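Atg5 (Kluyveromyces marxianus, PDB 3VQI) is the acceptor of the ubiquitin-like protein Atg12 in the Atg12-Atg5 conjugate and takes part in autophagic vesicle formation, cytoplasm-to-vacuole transport and degradation of the nucleus. Local coordinates at residues 19-24 against 114-119; 36-41 against 57-62; 43-48 against 86-91; 201-206 against 266-271. All coordinates share one frame; numbering follows the deposited sequence.

Contact 1: 19-24 against 114-119; sequences EVVVSD and MWELQL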
loop_
_atom_site.group_PDB
_atom_site.type_symbol
_atom_site.label_atom_id
_atom_site.label_comp_id
_atom_site.label_asym_id
_atom_site.label_seq_id
_atom_site.Cartn_x
_atom_site.Cartn_y
_atom_site.Cartn_z
ATOM N N GLU A 19 -13.141 -9.342 -2.291
ATOM C CA GLU A 19 -14.506 -9.576 -1.853
ATOM C C GLU A 19 -14.675 -8.976 -0.463
ATOM O O GLU A 19 -14.001 -9.371 0.493
ATOM C CB GLU A 19 -14.857 -11.058 -1.823
ATOM C CG GLU A 19 -16.290 -11.287 -1.332
ATOM C CD GLU A 19 -16.867 -12.639 -1.733
ATOM O OE1 GLU A 19 -18.066 -12.880 -1.436
ATOM O OE2 GLU A 19 -16.132 -13.456 -2.340
ATOM N N VAL A 20 -15.570 -8.006 -0.366
ATOM C CA VAL A 20 -15.834 -7.328 0.888
ATOM C C VAL A 20 -17.176 -7.775 1.455
ATOM O O VAL A 20 -18.226 -7.549 0.851
ATOM C CB VAL A 20 -15.849 -5.797 0.683
ATOM C CG1 VAL A 20 -16.085 -5.096 2.004
ATOM C CG2 VAL A 20 -14.533 -5.354 0.061
ATOM N N VAL A 21 -17.132 -8.412 2.620
ATOM C CA VAL A 21 -18.340 -8.897 3.272
ATOM C C VAL A 21 -18.514 -8.203 4.614
ATOM O O VAL A 21 -17.540 -8.024 5.343
ATOM C CB VAL A 21 -18.251 -10.416 3.549
ATOM C CG1 VAL A 21 -19.611 -10.930 3.999
ATOM C CG2 VAL A 21 -17.729 -11.164 2.309
ATOM N N VAL A 22 -19.741 -7.814 4.950
ATOM C CA VAL A 22 -19.963 -7.169 6.238
ATOM C C VAL A 22 -19.599 -8.159 7.342
ATOM O O VAL A 22 -19.821 -9.358 7.195
ATOM C CB VAL A 22 -21.418 -6.752 6.426
ATOM C CG1 VAL A 22 -21.577 -6.081 7.780
ATOM C CG2 VAL A 22 -21.834 -5.809 5.310
ATOM N N SER A 23 -19.021 -7.666 8.435
ATOM C CA SER A 23 -18.632 -8.555 9.521
ATOM C C SER A 23 -19.857 -8.970 10.318
ATOM O O SER A 23 -20.835 -8.222 10.414
ATOM C CB SER A 23 -17.615 -7.885 10.446
ATOM O OG SER A 23 -18.219 -6.887 11.248
ATOM N N ASP A 24 -19.794 -10.170 10.887
ATOM C CA ASP A 24 -20.902 -10.709 11.670
ATOM C C ASP A 24 -21.360 -9.733 12.740
ATOM O O ASP A 24 -22.554 -9.557 12.963
ATOM C CB ASP A 24 -20.486 -12.033 12.314
ATOM C CG ASP A 24 -19.817 -12.980 11.323
ATOM O OD1 ASP A 24 -20.389 -13.223 10.239
ATOM O OD2 ASP A 24 -18.715 -13.484 11.632
ATOM N N MET A 114 -9.050 -14.107 -5.492
ATOM C CA MET A 114 -9.786 -13.173 -4.655
ATOM C C MET A 114 -9.294 -13.069 -3.214
ATOM O O MET A 114 -8.897 -14.058 -2.596
ATOM C CB MET A 114 -11.279 -13.517 -4.676
ATOM C CG MET A 114 -12.174 -12.295 -4.594
ATOM S SD MET A 114 -13.922 -12.644 -4.895
ATOM C CE MET A 114 -13.965 -12.711 -6.721
ATOM N N TRP A 115 -9.321 -11.841 -2.703
ATOM C CA TRP A 115 -8.905 -11.516 -1.344
ATOM C C TRP A 115 -10.190 -11.163 -0.596
ATOM O O TRP A 115 -10.930 -10.278 -1.025
ATOM C CB TRP A 115 -7.953 -10.312 -1.395
ATOM C CG TRP A 115 -7.330 -9.888 -0.085
ATOM C CD1 TRP A 115 -7.056 -10.680 0.992
ATOM C CD2 TRP A 115 -6.811 -8.589 0.235
ATOM N NE1 TRP A 115 -6.393 -9.958 1.956
ATOM C CE2 TRP A 115 -6.230 -8.672 1.515
ATOM C CE3 TRP A 115 -6.779 -7.361 -0.442
ATOM C CZ2 TRP A 115 -5.620 -7.578 2.135
ATOM C CZ3 TRP A 115 -6.171 -6.275 0.177
ATOM C CH2 TRP A 115 -5.601 -6.393 1.451
ATOM N N GLU A 116 -10.479 -11.859 0.497
ATOM C CA GLU A 116 -11.695 -11.563 1.242
ATOM C C GLU A 116 -11.410 -10.712 2.480
ATOM O O GLU A 116 -10.517 -11.023 3.266
ATOM C CB GLU A 116 -12.414 -12.856 1.653
ATOM C CG GLU A 116 -13.833 -12.605 2.177
ATOM C CD GLU A 116 -14.591 -13.875 2.564
ATOM O OE1 GLU A 116 -14.138 -14.992 2.222
ATOM O OE2 GLU A 116 -15.657 -13.745 3.210
ATOM N N LEU A 117 -12.177 -9.637 2.638
ATOM C CA LEU A 117 -12.024 -8.726 3.766
ATOM C C LEU A 117 -13.376 -8.508 4.416
ATOM O O LEU A 117 -14.410 -8.560 3.740
ATOM C CB LEU A 117 -11.494 -7.364 3.289
ATOM C CG LEU A 117 -10.116 -7.369 2.617
ATOM C CD1 LEU A 117 -9.747 -5.955 2.178
ATOM C CD2 LEU A 117 -9.081 -7.918 3.586
ATOM N N GLN A 118 -13.392 -8.274 5.722
ATOM C CA GLN A 118 -14.671 -8.002 6.354
ATOM C C GLN A 118 -14.703 -6.492 6.599
ATOM O O GLN A 118 -13.674 -5.874 6.875
ATOM C CB GLN A 118 -14.852 -8.757 7.690
ATOM C CG GLN A 118 -14.057 -10.059 7.890
ATOM C CD GLN A 118 -14.131 -11.032 6.725
ATOM O OE1 GLN A 118 -15.211 -11.321 6.200
ATOM N NE2 GLN A 118 -12.971 -11.557 6.322
ATOM N N LEU A 119 -15.876 -5.892 6.465
ATOM C CA LEU A 119 -16.010 -4.465 6.706
ATOM C C LEU A 119 -16.533 -4.380 8.132
ATOM O O LEU A 119 -17.590 -4.924 8.440
ATOM C CB LEU A 119 -17.000 -3.837 5.706
ATOM C CG LEU A 119 -17.417 -2.390 6.000
ATOM C CD1 LEU A 119 -16.228 -1.472 5.763
ATOM C CD2 LEU A 119 -18.588 -1.995 5.124
#

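Contact 2: 36-41 against 57-62; sequences KSCHIV and RKLADT. With SO4 (sulfate ion), chain G.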
loop_
_atom_site.group_PDB
_atom_site.type_symbol
_atom_site.label_atom_id
_atom_site.label_comp_id
_atom_site.label_asym_id
_atom_site.label_seq_id
_atom_site.Cartn_x
_atom_site.Cartn_y
_atom_site.Cartn_z
ATOM N N LYS A 36 -24.837 -9.199 1.526
ATOM C CA LYS A 36 -23.850 -8.555 2.388
ATOM C C LYS A 36 -22.447 -8.590 1.788
ATOM O O LYS A 36 -21.452 -8.388 2.482
ATOM C CB LYS A 36 -23.851 -9.219 3.770
ATOM C CG LYS A 36 -23.419 -10.674 3.767
ATOM C CD LYS A 36 -23.502 -11.267 5.160
ATOM C CE LYS A 36 -23.160 -12.754 5.153
ATOM N NZ LYS A 36 -23.342 -13.363 6.503
ATOM N N SER A 37 -22.376 -8.845 0.491
ATOM C CA SER A 37 -21.099 -8.897 -0.193
ATOM C C SER A 37 -21.070 -7.962 -1.386
ATOM O O SER A 37 -22.095 -7.432 -1.802
ATOM C CB SER A 37 -20.809 -10.317 -0.680
ATOM O OG SER A 37 -20.558 -11.191 0.402
ATOM N N CYS A 38 -19.873 -7.764 -1.921
ATOM C CA CYS A 38 -19.661 -6.936 -3.097
ATOM C C CYS A 38 -18.220 -7.166 -3.518
ATOM O O CYS A 38 -17.326 -7.229 -2.683
ATOM C CB CYS A 38 -19.918 -5.451 -2.799
ATOM S SG CYS A 38 -18.638 -4.582 -1.880
ATOM N N HIS A 39 -18.002 -7.336 -4.813
ATOM C CA HIS A 39 -16.657 -7.562 -5.316
ATOM C C HIS A 39 -16.213 -6.308 -6.036
ATOM O O HIS A 39 -16.953 -5.738 -6.832
ATOM C CB HIS A 39 -16.633 -8.754 -6.276
ATOM C CG HIS A 39 -17.388 -9.939 -5.767
ATOM N ND1 HIS A 39 -18.766 -10.002 -5.779
ATOM C CD2 HIS A 39 -16.964 -11.080 -5.173
ATOM C CE1 HIS A 39 -19.158 -11.129 -5.212
ATOM N NE2 HIS A 39 -18.085 -11.802 -4.835
ATOM N N ILE A 40 -15.004 -5.863 -5.738
ATOM C CA ILE A 40 -14.495 -4.682 -6.385
ATOM C C ILE A 40 -13.055 -4.917 -6.748
ATOM O O ILE A 40 -12.329 -5.599 -6.025
ATOM C CB ILE A 40 -14.605 -3.475 -5.471
ATOM C CG1 ILE A 40 -13.758 -3.690 -4.230
ATOM C CG2 ILE A 40 -16.059 -3.279 -5.061
ATOM C CD1 ILE A 40 -13.876 -2.553 -3.251
ATOM N N VAL A 41 -12.648 -4.388 -7.891
ATOM C CA VAL A 41 -11.271 -4.541 -8.309
ATOM C C VAL A 41 -10.545 -3.358 -7.688
ATOM O O VAL A 41 -11.029 -2.228 -7.767
ATOM C CB VAL A 41 -11.146 -4.504 -9.849
ATOM C CG1 VAL A 41 -9.694 -4.698 -10.261
ATOM C CG2 VAL A 41 -12.001 -5.600 -10.465
ATOM N N ARG A 57 -21.114 2.394 1.037
ATOM C CA ARG A 57 -22.313 2.704 0.257
ATOM C C ARG A 57 -22.994 1.426 -0.240
ATOM O O ARG A 57 -24.170 1.193 0.022
ATOM C CB ARG A 57 -21.947 3.574 -0.960
ATOM C CG ARG A 57 -23.145 4.217 -1.702
ATOM C CD ARG A 57 -22.957 4.331 -3.241
ATOM N NE ARG A 57 -21.574 4.538 -3.696
ATOM C CZ ARG A 57 -20.770 5.517 -3.286
ATOM N NH1 ARG A 57 -21.190 6.403 -2.398
ATOM N NH2 ARG A 57 -19.540 5.615 -3.766
ATOM N N LYS A 58 -22.249 0.594 -0.954
ATOM C CA LYS A 58 -22.818 -0.627 -1.502
ATOM C C LYS A 58 -23.450 -1.559 -0.485
ATOM O O LYS A 58 -24.361 -2.318 -0.828
ATOM C CB LYS A 58 -21.768 -1.426 -2.268
ATOM C CG LYS A 58 -21.336 -0.846 -3.589
ATOM C CD LYS A 58 -20.595 -1.909 -4.397
ATOM C CE LYS A 58 -19.643 -1.302 -5.421
ATOM N NZ LYS A 58 -20.158 -1.365 -6.817
ATOM N N LEU A 59 -22.977 -1.513 0.758
ATOM C CA LEU A 59 -23.492 -2.411 1.789
ATOM C C LEU A 59 -24.250 -1.715 2.904
ATOM O O LEU A 59 -24.643 -2.364 3.869
ATOM C CB LEU A 59 -22.338 -3.228 2.390
ATOM C CG LEU A 59 -21.372 -3.868 1.383
ATOM C CD1 LEU A 59 -20.242 -4.581 2.113
ATOM C CD2 LEU A 59 -22.128 -4.840 0.481
ATOM N N ALA A 60 -24.468 -0.410 2.778
ATOM C CA ALA A 60 -25.186 0.340 3.809
ATOM C C ALA A 60 -26.514 -0.316 4.190
ATOM O O ALA A 60 -26.973 -0.194 5.327
ATOM C CB ALA A 60 -25.434 1.759 3.346
ATOM N N ASP A 61 -27.119 -1.014 3.236
ATOM C CA ASP A 61 -28.399 -1.682 3.450
ATOM C C ASP A 61 -28.336 -2.858 4.407
ATOM O O ASP A 61 -29.295 -3.134 5.128
ATOM C CB ASP A 61 -28.960 -2.174 2.114
ATOM C CG ASP A 61 -29.969 -1.222 1.522
ATOM O OD1 ASP A 61 -30.045 -0.066 2.007
ATOM O OD2 ASP A 61 -30.682 -1.630 0.570
ATOM N N THR A 62 -27.204 -3.547 4.400
ATOM C CA THR A 62 -27.007 -4.722 5.230
ATOM C C THR A 62 -26.370 -4.415 6.573
ATOM O O THR A 62 -26.165 -5.309 7.389
ATOM C CB THR A 62 -26.151 -5.741 4.472
ATOM O OG1 THR A 62 -26.832 -6.104 3.262
ATOM C CG2 THR A 62 -25.919 -6.984 5.296
HETATM S S SO4 G . -21.270 -7.287 -6.624
HETATM O O1 SO4 G . -21.037 -8.514 -5.840
HETATM O O2 SO4 G . -22.418 -6.544 -6.064
HETATM O O3 SO4 G . -20.073 -6.425 -6.579
HETATM O O4 SO4 G . -21.550 -7.670 -8.021
#

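Contact 3: 43-48 against 86-91; sequences LRDAYL and EYPCGV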
loop_
_atom_site.group_PDB
_atom_site.type_symbol
_atom_site.label_atom_id
_atom_site.label_comp_id
_atom_site.label_asym_id
_atom_site.label_seq_id
_atom_site.Cartn_x
_atom_site.Cartn_y
_atom_site.Cartn_z
ATOM N N LEU A 43 -6.764 -1.215 -7.138
ATOM C CA LEU A 43 -5.453 -1.021 -7.710
ATOM C C LEU A 43 -4.431 -1.422 -6.656
ATOM O O LEU A 43 -4.591 -1.100 -5.486
ATOM C CB LEU A 43 -5.277 0.434 -8.111
ATOM C CG LEU A 43 -6.113 0.804 -9.336
ATOM C CD1 LEU A 43 -6.106 2.307 -9.527
ATOM C CD2 LEU A 43 -5.561 0.087 -10.561
ATOM N N ARG A 44 -3.399 -2.150 -7.069
ATOM C CA ARG A 44 -2.366 -2.582 -6.145
ATOM C C ARG A 44 -1.682 -1.391 -5.508
ATOM O O ARG A 44 -1.409 -1.385 -4.315
ATOM C CB ARG A 44 -1.335 -3.453 -6.865
ATOM C CG ARG A 44 -1.731 -4.921 -6.921
ATOM C CD ARG A 44 -0.780 -5.781 -7.745
ATOM N NE ARG A 44 -0.793 -7.139 -7.220
ATOM C CZ ARG A 44 -0.095 -7.523 -6.153
ATOM N NH1 ARG A 44 0.687 -6.649 -5.521
ATOM N NH2 ARG A 44 -0.223 -8.757 -5.687
ATOM N N ASP A 45 -1.413 -0.374 -6.309
ATOM C CA ASP A 45 -0.761 0.809 -5.798
ATOM C C ASP A 45 -1.762 1.917 -5.566
ATOM O O ASP A 45 -1.783 2.926 -6.273
ATOM C CB ASP A 45 0.337 1.260 -6.753
ATOM C CG ASP A 45 1.716 1.011 -6.192
ATOM O OD1 ASP A 45 1.988 1.494 -5.075
ATOM O OD2 ASP A 45 2.525 0.332 -6.857
ATOM N N ALA A 46 -2.592 1.700 -4.560
ATOM C CA ALA A 46 -3.627 2.629 -4.142
ATOM C C ALA A 46 -3.766 2.324 -2.664
ATOM O O ALA A 46 -3.058 1.465 -2.142
ATOM C CB ALA A 46 -4.924 2.324 -4.860
ATOM N N TYR A 47 -4.673 3.012 -1.985
ATOM C CA TYR A 47 -4.871 2.767 -0.567
ATOM C C TYR A 47 -6.266 2.214 -0.293
ATOM O O TYR A 47 -7.240 2.661 -0.912
ATOM C CB TYR A 47 -4.658 4.063 0.210
ATOM C CG TYR A 47 -3.208 4.447 0.332
ATOM C CD1 TYR A 47 -2.362 3.751 1.188
ATOM C CD2 TYR A 47 -2.684 5.519 -0.391
ATOM C CE1 TYR A 47 -1.027 4.109 1.333
ATOM C CE2 TYR A 47 -1.343 5.891 -0.254
ATOM C CZ TYR A 47 -0.522 5.179 0.614
ATOM O OH TYR A 47 0.788 5.537 0.777
ATOM N N LEU A 48 -6.353 1.239 0.617
ATOM C CA LEU A 48 -7.640 0.636 0.972
ATOM C C LEU A 48 -8.635 1.714 1.292
ATOM O O LEU A 48 -9.818 1.621 0.946
ATOM C CB LEU A 48 -7.500 -0.281 2.189
ATOM C CG LEU A 48 -7.157 -1.730 1.857
ATOM C CD1 LEU A 48 -6.965 -2.540 3.133
ATOM C CD2 LEU A 48 -8.287 -2.298 1.019
ATOM N N GLU A 86 -2.469 1.778 6.046
ATOM C CA GLU A 86 -1.572 2.856 5.650
ATOM C C GLU A 86 -0.511 2.337 4.668
ATOM O O GLU A 86 0.429 3.051 4.318
ATOM C CB GLU A 86 -0.878 3.504 6.868
ATOM C CG GLU A 86 0.102 2.629 7.619
ATOM C CD GLU A 86 -0.560 1.742 8.663
ATOM O OE1 GLU A 86 0.176 1.190 9.512
ATOM O OE2 GLU A 86 -1.806 1.595 8.639
ATOM N N TYR A 87 -0.653 1.086 4.241
ATOM C CA TYR A 87 0.262 0.514 3.270
ATOM C C TYR A 87 -0.540 0.263 2.008
ATOM O O TYR A 87 -1.739 0.002 2.070
ATOM C CB TYR A 87 0.858 -0.799 3.778
ATOM C CG TYR A 87 1.776 -0.613 4.955
ATOM C CD1 TYR A 87 1.348 -0.896 6.255
ATOM C CD2 TYR A 87 3.059 -0.096 4.777
ATOM C CE1 TYR A 87 2.178 -0.667 7.357
ATOM C CE2 TYR A 87 3.898 0.143 5.869
ATOM C CZ TYR A 87 3.447 -0.145 7.151
ATOM O OH TYR A 87 4.267 0.102 8.219
ATOM N N PRO A 88 0.099 0.362 0.837
ATOM C CA PRO A 88 -0.701 0.112 -0.367
ATOM C C PRO A 88 -1.370 -1.258 -0.374
ATOM O O PRO A 88 -0.853 -2.215 0.211
ATOM C CB PRO A 88 0.306 0.295 -1.510
ATOM C CG PRO A 88 1.678 0.280 -0.821
ATOM C CD PRO A 88 1.422 0.916 0.498
ATOM N N CYS A 89 -2.526 -1.331 -1.032
ATOM C CA CYS A 89 -3.304 -2.560 -1.155
ATOM C C CYS A 89 -2.462 -3.748 -1.604
ATOM O O CYS A 89 -2.438 -4.789 -0.961
ATOM C CB CYS A 89 -4.441 -2.367 -2.163
ATOM S SG CYS A 89 -5.584 -1.034 -1.749
ATOM N N GLY A 90 -1.781 -3.587 -2.725
ATOM C CA GLY A 90 -0.965 -4.666 -3.242
ATOM C C GLY A 90 0.004 -5.228 -2.224
ATOM O O GLY A 90 0.211 -6.445 -2.145
ATOM N N VAL A 91 0.602 -4.336 -1.446
ATOM C CA VAL A 91 1.553 -4.731 -0.426
ATOM C C VAL A 91 0.864 -5.586 0.638
ATOM O O VAL A 91 1.399 -6.604 1.066
ATOM C CB VAL A 91 2.177 -3.485 0.221
ATOM C CG1 VAL A 91 3.087 -3.882 1.383
ATOM C CG2 VAL A 91 2.955 -2.723 -0.817
#

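Contact 4: 201-206 against 266-271; sequences PVRVWT and DGFLYL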
loop_
_atom_site.group_PDB
_atom_site.type_symbol
_atom_site.label_atom_id
_atom_site.label_comp_id
_atom_site.label_asym_id
_atom_site.label_seq_id
_atom_site.Cartn_x
_atom_site.Cartn_y
_atom_site.Cartn_z
ATOM N N PRO A 201 14.927 3.600 -0.399
ATOM C CA PRO A 201 13.809 3.269 0.499
ATOM C C PRO A 201 13.361 1.810 0.400
ATOM O O PRO A 201 12.746 1.406 -0.585
ATOM C CB PRO A 201 12.712 4.237 0.058
ATOM C CG PRO A 201 13.494 5.414 -0.471
ATOM C CD PRO A 201 14.563 4.724 -1.279
ATOM N N VAL A 202 13.676 1.021 1.420
ATOM C CA VAL A 202 13.292 -0.380 1.411
ATOM C C VAL A 202 12.618 -0.778 2.707
ATOM O O VAL A 202 12.993 -0.319 3.793
ATOM C CB VAL A 202 14.497 -1.304 1.214
ATOM C CG1 VAL A 202 14.017 -2.727 0.974
ATOM C CG2 VAL A 202 15.326 -0.834 0.051
ATOM N N ARG A 203 11.613 -1.635 2.583
ATOM C CA ARG A 203 10.877 -2.122 3.738
ATOM C C ARG A 203 10.623 -3.593 3.537
ATOM O O ARG A 203 10.144 -4.013 2.481
ATOM C CB ARG A 203 9.567 -1.353 3.899
ATOM C CG ARG A 203 9.776 0.022 4.504
ATOM C CD ARG A 203 8.513 0.851 4.492
ATOM N NE ARG A 203 8.735 2.135 5.143
ATOM C CZ ARG A 203 7.847 3.120 5.165
ATOM N NH1 ARG A 203 6.672 2.970 4.567
ATOM N NH2 ARG A 203 8.133 4.248 5.798
ATOM N N VAL A 204 10.970 -4.378 4.550
ATOM C CA VAL A 204 10.797 -5.820 4.475
ATOM C C VAL A 204 9.786 -6.301 5.505
ATOM O O VAL A 204 9.764 -5.809 6.633
ATOM C CB VAL A 204 12.138 -6.545 4.726
ATOM C CG1 VAL A 204 11.991 -8.029 4.426
ATOM C CG2 VAL A 204 13.234 -5.924 3.875
ATOM N N TRP A 205 8.947 -7.252 5.106
ATOM C CA TRP A 205 7.942 -7.811 6.005
ATOM C C TRP A 205 8.417 -9.166 6.471
ATOM O O TRP A 205 8.871 -9.980 5.665
ATOM C CB TRP A 205 6.587 -7.983 5.313
ATOM C CG TRP A 205 5.865 -6.704 5.043
ATOM C CD1 TRP A 205 5.842 -6.005 3.868
ATOM C CD2 TRP A 205 5.043 -5.968 5.964
ATOM N NE1 TRP A 205 5.053 -4.887 3.997
ATOM C CE2 TRP A 205 4.550 -4.839 5.269
ATOM C CE3 TRP A 205 4.675 -6.154 7.305
ATOM C CZ2 TRP A 205 3.702 -3.899 5.875
ATOM C CZ3 TRP A 205 3.835 -5.220 7.903
ATOM C CH2 TRP A 205 3.356 -4.107 7.186
ATOM N N THR A 206 8.318 -9.401 7.776
ATOM C CA THR A 206 8.722 -10.667 8.369
ATOM C C THR A 206 7.595 -11.681 8.244
ATOM O O THR A 206 6.537 -11.387 7.682
ATOM C CB THR A 206 9.037 -10.502 9.848
ATOM O OG1 THR A 206 7.881 -9.987 10.528
ATOM C CG2 THR A 206 10.198 -9.552 10.029
ATOM N N ASP A 266 4.237 5.030 -2.792
ATOM C CA ASP A 266 4.641 5.845 -1.660
ATOM C C ASP A 266 6.153 6.035 -1.591
ATOM O O ASP A 266 6.658 6.711 -0.691
ATOM C CB ASP A 266 4.121 5.247 -0.353
ATOM C CG ASP A 266 4.796 3.937 0.009
ATOM O OD1 ASP A 266 4.590 3.496 1.156
ATOM O OD2 ASP A 266 5.520 3.351 -0.839
ATOM N N GLY A 267 6.872 5.434 -2.531
ATOM C CA GLY A 267 8.315 5.610 -2.563
ATOM C C GLY A 267 9.166 4.489 -1.992
ATOM O O GLY A 267 10.396 4.567 -1.989
ATOM N N PHE A 268 8.526 3.440 -1.502
ATOM C CA PHE A 268 9.289 2.347 -0.955
ATOM C C PHE A 268 9.092 1.076 -1.743
ATOM O O PHE A 268 8.044 0.842 -2.338
ATOM C CB PHE A 268 8.913 2.104 0.506
ATOM C CG PHE A 268 9.410 3.159 1.449
ATOM C CD1 PHE A 268 8.804 4.409 1.504
ATOM C CD2 PHE A 268 10.478 2.891 2.315
ATOM C CE1 PHE A 268 9.249 5.383 2.410
ATOM C CE2 PHE A 268 10.930 3.861 3.228
ATOM C CZ PHE A 268 10.311 5.107 3.272
ATOM N N LEU A 269 10.136 0.265 -1.755
ATOM C CA LEU A 269 10.120 -1.026 -2.420
ATOM C C LEU A 269 9.806 -1.997 -1.290
ATOM O O LEU A 269 10.550 -2.074 -0.313
ATOM C CB LEU A 269 11.498 -1.328 -3.000
ATOM C CG LEU A 269 11.827 -2.764 -3.399
ATOM C CD1 LEU A 269 10.969 -3.258 -4.573
ATOM C CD2 LEU A 269 13.300 -2.771 -3.741
ATOM N N TYR A 270 8.703 -2.720 -1.403
ATOM C CA TYR A 270 8.328 -3.652 -0.356
ATOM C C TYR A 270 8.629 -5.097 -0.693
ATOM O O TYR A 270 8.222 -5.613 -1.734
ATOM C CB TYR A 270 6.832 -3.538 -0.025
ATOM C CG TYR A 270 6.423 -2.247 0.638
ATOM C CD1 TYR A 270 6.184 -1.097 -0.115
ATOM C CD2 TYR A 270 6.264 -2.176 2.020
ATOM C CE1 TYR A 270 5.790 0.088 0.499
ATOM C CE2 TYR A 270 5.877 -0.997 2.641
ATOM C CZ TYR A 270 5.641 0.133 1.875
ATOM O OH TYR A 270 5.273 1.310 2.494
ATOM N N LEU A 271 9.340 -5.752 0.209
ATOM C CA LEU A 271 9.652 -7.154 0.036
ATOM C C LEU A 271 8.856 -7.945 1.062
ATOM O O LEU A 271 8.859 -7.615 2.250
ATOM C CB LEU A 271 11.138 -7.409 0.263
ATOM C CG LEU A 271 12.084 -7.320 -0.932
ATOM C CD1 LEU A 271 12.102 -5.901 -1.486
ATOM C CD2 LEU A 271 13.479 -7.753 -0.481
#

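Contact 1: 19-24 against 114-119
V20 and L119 meet on the buried side of two parallel strands, 15-22 and 114-121, in the mixed sheet of the UblA domain. V20 CG1 lies 4.0 Å from L119 CB, and V22 and L117 point to the same face. Helix 48-59 closes over this side: V20 and L119 both reach V55, and V22 touches L59. The other face, lined by E19, V21, E116 and Q118, is more polar and turned to solvent at E116, though V21 is buried. Here V21 CG2 packs against E116 OE2 at 3.4 Å. The E116 chain is extended, with CG anti to the backbone N (chi1 -168°), which starts it on its way toward V21. E19 and M114 cross at the end of the pairing, where E19 OE2 is 3.5 Å from M114 SD. Between the faces, E19 N donates to W115 O, L117 N to E19 O, V21 N to L117 O and L119 N to V21 O, all at 2.7 to 2.9 Å. S23 N extends the pairing one step with a bond to L119 O. The carboxylates of E19 and E116 stay apart, E19 OE2 5.2 Å from E116 OE1, a like-charge repulsion that solvent at E116 probably eases.

Contact 2: 36-41 against 57-62
C38 and L59 join a strand to the helix that follows it in the UblA domain, part of the ubiquitin-like fold in which a helix packs across the sheet. Both side chains leave their backbones toward the opposing segment, and C38 CB comes to 4.0 Å from L59 CD2. The same methyl sits 3.5 Å from S37 O, so one branch of L59 lies against strand backbone as well as side chain. K58 adds its aliphatic part: its CD rests 3.9 Å from C38 CB, and farther out its CE comes to 4.1 Å from I40 CG2. Farther along the segment, T62 CG2 is anti to the backbone N (chi1 of OG1 -60°) and meets K36 CB at 3.4 Å; T62 OG1 hydrogen-bonds to D35 O, the residue just before K36. H39 points away from the helix and binds a sulfate ion, probably from the crystallisation liquor. H39 N donates to sulfate O3 at 2.9 Å, and ring atom H39 ND1 to sulfate O1 at 2.7 Å.

Contact 3: 43-48 against 86-91
R44 and G90 bring their CA atoms within 3.8 Å where, in the UblA domain, the loop after strand 37-43 meets the start of helix 89-96. G90 N donates to R44 O at 2.7 Å, in the carbonyl plane and on a lone pair. One residue earlier, C89 N bonds to A46 O at 3.1 Å, with the donor tilted from that carbonyl plane. The R44 side chain starts with CG beside its own backbone N (chi1 -86°) and runs extended from CG to NE. Its CB and CG both pass 3.8 Å from G90 CA, against a residue with no side chain to intervene. At the far end R44 NH2 makes a salt bridge to D94 in the same helix. C89 turns SG beside its own backbone N (chi1 -59°); the sulfur lies 3.4 Å from L48 N and also packs against L48 CG. The Y47 ring brings its edge to the other segment: CE1 is 3.5 Å from E86 O, near the ring plane, and 4.1 Å from P88 CD. P88 occupies the N-cap position, and its CB lies alongside D45, whose carboxylate links this loop to UblB by binding I265 N and Q245. The loop thus supplies two main-chain carbonyls to NH groups of the helix's first turn, and the R44-D94 salt bridge ties loop to helix.

Contact 4: 201-206 against 266-271
Strand segments 202-205 and 269-271 run parallel, their axes 20° apart, paired through L269 N to P201 O, R203 N to L269 O, L271 N to R203 O and W205 N to L271 O. R203 dominates one face. Its chain runs extended from CG to NE, and the guanidinium lies flat on the F268 ring, planes 17° apart and R203 CZ 3.6 Å from the ring centroid, a cation-pi stack. P201 CB presses on the opposite face of that ring, 3.7 Å from its centroid, so F268 is clamped between the proline CB and the guanidinium. At the guanidinium edge R203 NH1 donates in plane to Y270 OH at 3.0 Å. Y270 OH in turn donates to the syn lone pair of D266 OD1 at 2.7 Å. The other carboxylate oxygen, D266 OD2, accepts from F268 N and forms an Asx turn. R203 has further partners in Q213 and Q146, so this buried charge is met on several sides. Beyond it, W205 NE1 packs 3.6 Å from Y270 CD2. On the other face V202, V204, L269 and L271 are apolar, with L269 touching helix 255-262. Parallel pairing of a domain's first and last strands, as in ubiquitin, marks the fold of UblB.

Overall arrangement
Contacts 1 and 2 share one sheet of the UblA domain, their centres 9 Å apart: strand 15-22 pairs with 114-121 on one side and with 37-43 on the other, with a probable hydrogen bond from V20 N to C38 O, 3.0 Å. Contact 3 lies about 16 Å from contact 1, centre to centre, and joins it where L48 meets L117. Contact 4, in the UblB domain, is about 13 Å from contact 3 between centres, and V91, Y87 and Y47 touch W205, Y270 and D266. Contact 3 thus bridges the two ubiquitin-like domains, whereas contacts 2 and 4 have centres about 31 Å apart. A buffer molecule, probably from the crystallisation liquor, lies about 3 Å from the E86 side chain.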